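Iron-regulated outer membrane protein (Neisseria meningitidis, PDB 4B7O) probably imports iron across the outer membrane, as a TonB-dependent transporter that may take up siderophore-bound iron. Local coordinates at residues Val582-Gly595 with Val607-His620. Numbering follows the deposited sequence.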
ATOM      1  N   VAL A 582      20.135 -10.839  -8.014  1.00 55.30           N
ATOM      2  CA  VAL A 582      21.146  -9.987  -8.631  1.00 51.68           C
ATOM      3  C   VAL A 582      20.555  -8.649  -8.973  1.00 50.33           C
ATOM      4  O   VAL A 582      19.352  -8.545  -9.212  1.00 54.00           O
ATOM      5  CB  VAL A 582      21.631 -10.526  -9.996  1.00 56.90           C
ATOM      6  CG1 VAL A 582      22.768 -11.489  -9.783  1.00 60.73           C
ATOM      7  CG2 VAL A 582      20.504 -11.126 -10.835  1.00 45.48           C
ATOM      8  N   ASN A 583      21.403  -7.628  -9.004  1.00 47.07           N
ATOM      9  CA  ASN A 583      21.024  -6.356  -9.611  1.00 43.81           C
ATOM     10  C   ASN A 583      21.013  -6.543 -11.121  1.00 42.27           C
ATOM     11  O   ASN A 583      21.988  -6.951 -11.676  1.00 46.89           O
ATOM     12  CB  ASN A 583      22.013  -5.299  -9.162  1.00 41.53           C
ATOM     13  CG  ASN A 583      22.169  -5.279  -7.658  1.00 44.08           C
ATOM     14  OD1 ASN A 583      23.161  -5.776  -7.123  1.00 50.21           O
ATOM     15  ND2 ASN A 583      21.160  -4.784  -6.957  1.00 42.03           N
ATOM     16  N   ALA A 584      19.912  -6.292 -11.798  1.00 44.53           N
ATOM     17  CA  ALA A 584      19.830  -6.698 -13.199  1.00 45.06           C
ATOM     18  C   ALA A 584      19.456  -5.602 -14.208  1.00 42.77           C
ATOM     19  O   ALA A 584      19.221  -5.894 -15.412  1.00 38.14           O
ATOM     20  CB  ALA A 584      18.873  -7.890 -13.338  1.00 49.06           C
ATOM     21  N   GLY A 585      19.416  -4.361 -13.724  1.00 41.14           N
ATOM     22  CA  GLY A 585      19.211  -3.188 -14.621  1.00 40.84           C
ATOM     23  C   GLY A 585      18.824  -1.914 -13.902  1.00 35.16           C
ATOM     24  O   GLY A 585      19.115  -1.712 -12.717  1.00 34.80           O
ATOM     25  N   TYR A 586      18.184  -1.017 -14.609  1.00 37.38           N
ATOM     26  CA  TYR A 586      17.771   0.237 -13.940  1.00 38.53           C
ATOM     27  C   TYR A 586      16.316   0.677 -14.309  1.00 36.22           C
ATOM     28  O   TYR A 586      15.766   0.270 -15.308  1.00 42.95           O
ATOM     29  CB  TYR A 586      18.823   1.329 -14.205  1.00 36.24           C
ATOM     30  CG  TYR A 586      19.002   1.615 -15.660  1.00 34.56           C
ATOM     31  CD1 TYR A 586      18.199   2.534 -16.282  1.00 38.65           C
ATOM     32  CD2 TYR A 586      19.981   0.973 -16.425  1.00 39.45           C
ATOM     33  CE1 TYR A 586      18.312   2.818 -17.641  1.00 37.76           C
ATOM     34  CE2 TYR A 586      20.103   1.236 -17.786  1.00 36.76           C
ATOM     35  CZ  TYR A 586      19.247   2.172 -18.371  1.00 40.27           C
ATOM     36  OH  TYR A 586      19.295   2.490 -19.684  1.00 43.20           O
ATOM     37  N   ILE A 587      15.713   1.512 -13.503  1.00 38.26           N
ATOM     38  CA  ILE A 587      14.341   1.944 -13.758  1.00 39.79           C
ATOM     39  C   ILE A 587      14.329   3.479 -13.985  1.00 37.64           C
ATOM     40  O   ILE A 587      14.969   4.222 -13.264  1.00 35.92           O
ATOM     41  CB  ILE A 587      13.430   1.545 -12.553  1.00 42.45           C
ATOM     42  CG1 ILE A 587      13.304   0.022 -12.407  1.00 43.25           C
ATOM     43  CG2 ILE A 587      12.028   2.094 -12.671  1.00 45.72           C
ATOM     44  CD1 ILE A 587      13.152  -0.436 -10.957  1.00 41.04           C
ATOM     45  N   LYS A 588      13.637   3.925 -15.024  1.00 39.21           N
ATOM     46  CA  LYS A 588      13.274   5.346 -15.182  1.00 41.29           C
ATOM     47  C   LYS A 588      11.788   5.577 -15.167  1.00 39.62           C
ATOM     48  O   LYS A 588      11.007   4.783 -15.696  1.00 40.15           O
ATOM     49  CB  LYS A 588      13.893   5.933 -16.435  1.00 41.07           C
ATOM     50  CG  LYS A 588      15.324   6.379 -16.137  1.00 43.13           C
ATOM     51  CD  LYS A 588      16.081   6.733 -17.379  1.00 40.89           C
ATOM     52  CE  LYS A 588      17.547   6.928 -17.043  1.00 50.98           C
ATOM     53  NZ  LYS A 588      17.691   8.151 -16.208  1.00 55.26           N
ATOM     54  N   ASN A 589      11.392   6.660 -14.522  1.00 40.44           N
ATOM     55  CA  ASN A 589      10.002   7.063 -14.532  1.00 35.32           C
ATOM     56  C   ASN A 589       9.838   8.577 -14.542  1.00 38.17           C
ATOM     57  O   ASN A 589      10.572   9.275 -13.852  1.00 38.71           O
ATOM     58  CB  ASN A 589       9.332   6.513 -13.302  1.00 34.12           C
ATOM     59  CG  ASN A 589       7.814   6.538 -13.400  1.00 34.15           C
ATOM     60  OD1 ASN A 589       7.248   6.620 -14.494  1.00 34.06           O
ATOM     61  ND2 ASN A 589       7.150   6.471 -12.253  1.00 28.59           N
ATOM     62  N   HIS A 590       8.856   9.093 -15.263  1.00 35.41           N
ATOM     63  CA  HIS A 590       8.581  10.525 -15.188  1.00 34.65           C
ATOM     64  C   HIS A 590       7.154  10.810 -15.439  1.00 32.30           C
ATOM     65  O   HIS A 590       6.415   9.956 -15.876  1.00 37.73           O
ATOM     66  CB  HIS A 590       9.444  11.262 -16.174  1.00 33.14           C
ATOM     67  CG  HIS A 590       9.155  10.951 -17.629  1.00 34.57           C
ATOM     68  ND1 HIS A 590       8.226  11.631 -18.348  1.00 37.07           N
ATOM     69  CD2 HIS A 590       9.829  10.122 -18.545  1.00 35.75           C
ATOM     70  CE1 HIS A 590       8.257  11.219 -19.647  1.00 36.58           C
ATOM     71  NE2 HIS A 590       9.230  10.283 -19.758  1.00 39.71           N
ATOM     72  N   GLY A 591       6.713  12.009 -15.179  1.00 30.42           N
ATOM     73  CA  GLY A 591       5.268  12.238 -15.335  1.00 30.48           C
ATOM     74  C   GLY A 591       4.769  13.381 -14.534  1.00 28.90           C
ATOM     75  O   GLY A 591       5.574  14.156 -13.972  1.00 27.99           O
ATOM     76  N   TYR A 592       3.443  13.514 -14.464  1.00 30.51           N
ATOM     77  CA  TYR A 592       2.890  14.672 -13.788  1.00 30.07           C
ATOM     78  C   TYR A 592       1.538  14.353 -13.234  1.00 36.50           C
ATOM     79  O   TYR A 592       0.923  13.336 -13.615  1.00 33.99           O
ATOM     80  CB  TYR A 592       2.753  15.845 -14.809  1.00 31.31           C
ATOM     81  CG  TYR A 592       1.849  15.496 -15.956  1.00 29.22           C
ATOM     82  CD1 TYR A 592       0.452  15.577 -15.803  1.00 30.02           C
ATOM     83  CD2 TYR A 592       2.358  15.024 -17.158  1.00 30.24           C
ATOM     84  CE1 TYR A 592      -0.419  15.238 -16.816  1.00 27.16           C
ATOM     85  CE2 TYR A 592       1.485  14.708 -18.216  1.00 29.81           C
ATOM     86  CZ  TYR A 592       0.107  14.804 -18.006  1.00 31.56           C
ATOM     87  OH  TYR A 592      -0.747  14.467 -18.999  1.00 35.38           O
ATOM     88  N   GLU A 593       1.064  15.257 -12.378  1.00 34.84           N
ATOM     89  CA  GLU A 593      -0.282  15.203 -11.863  1.00 41.82           C
ATOM     90  C   GLU A 593      -0.753  16.644 -11.545  1.00 38.78           C
ATOM     91  O   GLU A 593       0.040  17.475 -11.136  1.00 35.28           O
ATOM     92  CB  GLU A 593      -0.348  14.334 -10.611  1.00 41.78           C
ATOM     93  CG  GLU A 593       0.851  14.506  -9.735  1.00 56.59           C
ATOM     94  CD  GLU A 593       1.401  13.211  -9.125  1.00 68.08           C
ATOM     95  OE1 GLU A 593       1.785  12.237  -9.838  1.00 64.44           O
ATOM     96  OE2 GLU A 593       1.504  13.201  -7.888  1.00 78.37           O
ATOM     97  N   LEU A 594      -2.023  16.921 -11.796  1.00 33.78           N
ATOM     98  CA  LEU A 594      -2.594  18.190 -11.530  1.00 36.47           C
ATOM     99  C   LEU A 594      -3.864  17.886 -10.825  1.00 37.38           C
ATOM    100  O   LEU A 594      -4.522  16.895 -11.140  1.00 38.19           O
ATOM    101  CB  LEU A 594      -2.931  18.938 -12.832  1.00 35.06           C
ATOM    102  CG  LEU A 594      -1.747  19.339 -13.717  1.00 39.58           C
ATOM    103  CD1 LEU A 594      -2.036  19.331 -15.206  1.00 37.37           C
ATOM    104  CD2 LEU A 594      -1.185  20.691 -13.363  1.00 39.69           C
ATOM    105  N   GLY A 595      -4.237  18.763  -9.906  1.00 38.42           N
ATOM    106  CA  GLY A 595      -5.493  18.656  -9.197  1.00 38.58           C
ATOM    107  C   GLY A 595      -5.982  20.067  -9.015  1.00 42.92           C
ATOM    108  O   GLY A 595      -5.174  20.962  -8.838  1.00 45.95           O
ATOM    109  N   VAL A 607     -11.110  18.128  -9.721  1.00 32.50           N
ATOM    110  CA  VAL A 607     -10.631  17.513 -10.925  1.00 33.84           C
ATOM    111  C   VAL A 607      -9.227  17.054 -10.728  1.00 36.66           C
ATOM    112  O   VAL A 607      -8.466  17.722 -10.013  1.00 38.19           O
ATOM    113  CB  VAL A 607     -10.599  18.465 -12.147  1.00 40.59           C
ATOM    114  CG1 VAL A 607     -11.940  18.433 -12.834  1.00 41.37           C
ATOM    115  CG2 VAL A 607     -10.249  19.902 -11.750  1.00 38.13           C
ATOM    116  N   GLY A 608      -8.857  15.925 -11.367  1.00 34.31           N
ATOM    117  CA  GLY A 608      -7.483  15.500 -11.287  1.00 31.02           C
ATOM    118  C   GLY A 608      -7.099  14.774 -12.523  1.00 33.80           C
ATOM    119  O   GLY A 608      -7.961  14.274 -13.221  1.00 34.39           O
ATOM    120  N   VAL A 609      -5.794  14.686 -12.753  1.00 30.68           N
ATOM    121  CA  VAL A 609      -5.244  14.004 -13.870  1.00 29.59           C
ATOM    122  C   VAL A 609      -3.828  13.569 -13.552  1.00 33.20           C
ATOM    123  O   VAL A 609      -3.063  14.248 -12.832  1.00 35.89           O
ATOM    124  CB  VAL A 609      -5.300  14.871 -15.172  1.00 31.79           C
ATOM    125  CG1 VAL A 609      -4.642  16.232 -14.996  1.00 28.19           C
ATOM    126  CG2 VAL A 609      -4.674  14.127 -16.369  1.00 32.49           C
ATOM    127  N   SER A 610      -3.462  12.410 -14.069  1.00 33.37           N
ATOM    128  CA  SER A 610      -2.193  11.847 -13.742  1.00 32.35           C
ATOM    129  C   SER A 610      -1.750  10.978 -14.865  1.00 34.12           C
ATOM    130  O   SER A 610      -2.575  10.346 -15.526  1.00 35.91           O
ATOM    131  CB  SER A 610      -2.349  10.970 -12.514  1.00 34.96           C
ATOM    132  OG  SER A 610      -1.074  10.661 -12.030  1.00 47.13           O
ATOM    133  N   HIS A 611      -0.449  10.914 -15.075  1.00 32.11           N
ATOM    134  CA  HIS A 611       0.091  10.215 -16.214  1.00 34.08           C
ATOM    135  C   HIS A 611       1.535  10.029 -15.869  1.00 38.51           C
ATOM    136  O   HIS A 611       2.205  10.977 -15.437  1.00 42.84           O
ATOM    137  CB  HIS A 611      -0.059  11.055 -17.519  1.00 35.04           C
ATOM    138  CG  HIS A 611       0.012  10.239 -18.800  1.00 39.00           C
ATOM    139  ND1 HIS A 611       0.029   8.869 -18.808  1.00 36.52           N
ATOM    140  CD2 HIS A 611       0.020  10.636 -20.141  1.00 40.63           C
ATOM    141  CE1 HIS A 611       0.082   8.425 -20.073  1.00 35.78           C
ATOM    142  NE2 HIS A 611       0.073   9.496 -20.900  1.00 37.91           N
ATOM    143  N   SER A 612       2.016   8.808 -16.048  1.00 34.00           N
ATOM    144  CA  SER A 612       3.352   8.451 -15.704  1.00 34.48           C
ATOM    145  C   SER A 612       3.880   7.469 -16.762  1.00 35.47           C
ATOM    146  O   SER A 612       3.130   7.054 -17.639  1.00 33.60           O
ATOM    147  CB  SER A 612       3.400   7.908 -14.272  1.00 34.52           C
ATOM    148  OG  SER A 612       2.768   6.651 -14.153  1.00 40.25           O
ATOM    149  N   LYS A 613       5.185   7.186 -16.749  1.00 36.00           N
ATOM    150  CA  LYS A 613       5.818   6.378 -17.800  1.00 39.53           C
ATOM    151  C   LYS A 613       6.917   5.452 -17.265  1.00 40.24           C
ATOM    152  O   LYS A 613       8.055   5.652 -17.576  1.00 43.68           O
ATOM    153  CB  LYS A 613       6.397   7.301 -18.846  1.00 39.26           C
ATOM    154  CG  LYS A 613       6.592   6.691 -20.197  1.00 43.47           C
ATOM    155  CD  LYS A 613       7.675   7.483 -20.906  1.00 52.10           C
ATOM    156  CE  LYS A 613       7.373   7.682 -22.387  1.00 54.76           C
ATOM    157  NZ  LYS A 613       7.956   6.534 -23.118  1.00 56.02           N
ATOM    158  N   PRO A 614       6.558   4.432 -16.456  1.00 37.28           N
ATOM    159  CA  PRO A 614       7.530   3.590 -15.791  1.00 41.50           C
ATOM    160  C   PRO A 614       8.154   2.623 -16.761  1.00 41.81           C
ATOM    161  O   PRO A 614       7.452   1.954 -17.483  1.00 40.30           O
ATOM    162  CB  PRO A 614       6.715   2.852 -14.757  1.00 39.35           C
ATOM    163  CG  PRO A 614       5.359   2.790 -15.348  1.00 44.93           C
ATOM    164  CD  PRO A 614       5.189   4.051 -16.127  1.00 36.92           C
ATOM    165  N   ARG A 615       9.476   2.647 -16.837  1.00 47.58           N
ATOM    166  CA  ARG A 615      10.212   1.923 -17.871  1.00 43.57           C
ATOM    167  C   ARG A 615      11.349   1.178 -17.215  1.00 44.46           C
ATOM    168  O   ARG A 615      12.101   1.770 -16.448  1.00 45.72           O
ATOM    169  CB  ARG A 615      10.719   2.885 -18.931  1.00 39.11           C
ATOM    170  CG  ARG A 615       9.634   3.219 -19.913  1.00 37.48           C
ATOM    171  CD  ARG A 615       8.797   2.005 -20.309  1.00 35.50           C
ATOM    172  NE  ARG A 615       7.833   2.405 -21.334  1.00 41.64           N
ATOM    173  CZ  ARG A 615       6.619   2.927 -21.092  1.00 38.60           C
ATOM    174  NH1 ARG A 615       6.193   3.075 -19.857  1.00 35.04           N
ATOM    175  NH2 ARG A 615       5.829   3.301 -22.090  1.00 36.44           N
ATOM    176  N   PHE A 616      11.424  -0.132 -17.456  1.00 47.90           N
ATOM    177  CA  PHE A 616      12.420  -1.011 -16.787  1.00 45.52           C
ATOM    178  C   PHE A 616      13.457  -1.450 -17.817  1.00 43.71           C
ATOM    179  O   PHE A 616      13.077  -2.054 -18.824  1.00 46.22           O
ATOM    180  CB  PHE A 616      11.706  -2.218 -16.188  1.00 38.16           C
ATOM    181  CG  PHE A 616      10.969  -1.922 -14.914  1.00 37.34           C
ATOM    182  CD1 PHE A 616       9.917  -0.998 -14.882  1.00 34.76           C
ATOM    183  CD2 PHE A 616      11.293  -2.609 -13.741  1.00 38.42           C
ATOM    184  CE1 PHE A 616       9.241  -0.715 -13.705  1.00 35.79           C
ATOM    185  CE2 PHE A 616      10.622  -2.339 -12.540  1.00 38.94           C
ATOM    186  CZ  PHE A 616       9.593  -1.390 -12.527  1.00 40.26           C
ATOM    187  N   TYR A 617      14.730  -1.098 -17.600  1.00 41.95           N
ATOM    188  CA  TYR A 617      15.805  -1.358 -18.603  1.00 45.27           C
ATOM    189  C   TYR A 617      16.712  -2.475 -18.164  1.00 46.94           C
ATOM    190  O   TYR A 617      17.268  -2.424 -17.043  1.00 53.57           O
ATOM    191  CB  TYR A 617      16.712  -0.145 -18.775  1.00 43.34           C
ATOM    192  CG  TYR A 617      16.044   1.026 -19.382  1.00 41.21           C
ATOM    193  CD1 TYR A 617      15.238   1.869 -18.599  1.00 43.16           C
ATOM    194  CD2 TYR A 617      16.189   1.302 -20.727  1.00 40.01           C
ATOM    195  CE1 TYR A 617      14.604   2.955 -19.153  1.00 43.45           C
ATOM    196  CE2 TYR A 617      15.557   2.399 -21.302  1.00 41.74           C
ATOM    197  CZ  TYR A 617      14.774   3.220 -20.503  1.00 43.31           C
ATOM    198  OH  TYR A 617      14.129   4.303 -21.001  1.00 46.55           O
ATOM    199  N   ASP A 618      16.900  -3.448 -19.048  1.00 51.22           N
ATOM    200  CA  ASP A 618      17.590  -4.702 -18.709  1.00 55.15           C
ATOM    201  C   ASP A 618      19.057  -4.506 -18.967  1.00 53.81           C
ATOM    202  O   ASP A 618      19.448  -4.237 -20.104  1.00 58.62           O
ATOM    203  CB  ASP A 618      17.101  -5.825 -19.646  1.00 57.64           C
ATOM    204  CG  ASP A 618      15.728  -6.396 -19.258  1.00 59.05           C
ATOM    205  OD1 ASP A 618      15.629  -7.159 -18.261  1.00 59.89           O
ATOM    206  OD2 ASP A 618      14.750  -6.109 -19.979  1.00 65.77           O
ATOM    207  N   THR A 619      19.903  -4.638 -17.967  1.00 49.91           N
ATOM    208  CA  THR A 619      21.336  -4.613 -18.316  1.00 51.68           C
ATOM    209  C   THR A 619      22.033  -5.938 -18.110  1.00 56.94           C
ATOM    210  O   THR A 619      23.251  -5.965 -17.923  1.00 63.96           O
ATOM    211  CB  THR A 619      22.120  -3.596 -17.485  1.00 51.99           C
ATOM    212  OG1 THR A 619      21.987  -3.923 -16.086  1.00 54.13           O
ATOM    213  CG2 THR A 619      21.654  -2.162 -17.790  1.00 49.25           C
ATOM    214  N   HIS A 620      21.273  -7.032 -18.115  1.00 60.78           N
ATOM    215  CA  HIS A 620      21.825  -8.355 -17.790  1.00 54.30           C
ATOM    216  C   HIS A 620      21.525  -9.311 -18.904  1.00 53.83           C
ATOM    217  O   HIS A 620      20.372  -9.421 -19.357  1.00 49.60           O
ATOM    218  CB  HIS A 620      21.291  -8.828 -16.442  1.00 54.15           C
ATOM    219  CG  HIS A 620      21.837 -10.169 -15.963  1.00 55.84           C
ATOM    220  ND1 HIS A 620      21.648 -11.337 -16.654  1.00 56.51           N
ATOM    221  CD2 HIS A 620      22.511 -10.518 -14.766  1.00 51.57           C
ATOM    222  CE1 HIS A 620      22.212 -12.363 -15.955  1.00 57.28           C
ATOM    223  NE2 HIS A 620      22.724 -11.861 -14.796  1.00 53.66           N
TER
HETATM  224  O   HOH W   1       1.989  10.783 -12.148  1.00 43.86           O
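With Y586 CG held between its own backbone N and carbonyl carbon (chi1 60°) and Y617 CG set beside its backbone N, the two phenols of this antiparallel hydrogen-bonded pair come together on one face of the hairpin. Their planes are near parallel, 12° apart, but displaced so far that little of one ring lies over the other; instead Y617 CB sits over the face of Y586, 3.6 Å from the ring centroid. T619 CG2 comes obliquely to Y586 CE2, at 3.7 Å. Further along the same face, H611 CB lies off-centre over the Y592 ring. L594 and V609 then run side by side, L594 CB to V609 CG1 at 3.9 Å. On the other face, I587 CG1 stands over the ring of F616, 3.7 Å from its centroid, and M112 of the plug touches both residues. Paired backbone bonds join Y586 with Y617, K588 with R615, Y592 with H611 and L594 with V609. Between K588-R615 and Y592-H611 the ladder is interrupted at H590 and K613, where K613 N bonds H590 O only weakly. There N589, its CG anti to the backbone N (chi1 -164°), swings OD1 across to accept K613 N at 3.1 Å, while ND2 bonds R110 O. Near E593, a water lies 2.7 Å from E593 OE1 and also bonds Y592 O and S610 OG, linking the strands. E593 OE2 forms salt bridges with K151 and R110, which would favour a charged carboxylate. Hairpin 578-600/603-618 is thus a piece of barrel wall whose inward-facing residues meet the plug, as expected of the plugged transmembrane beta-barrel of TonB-dependent transporters.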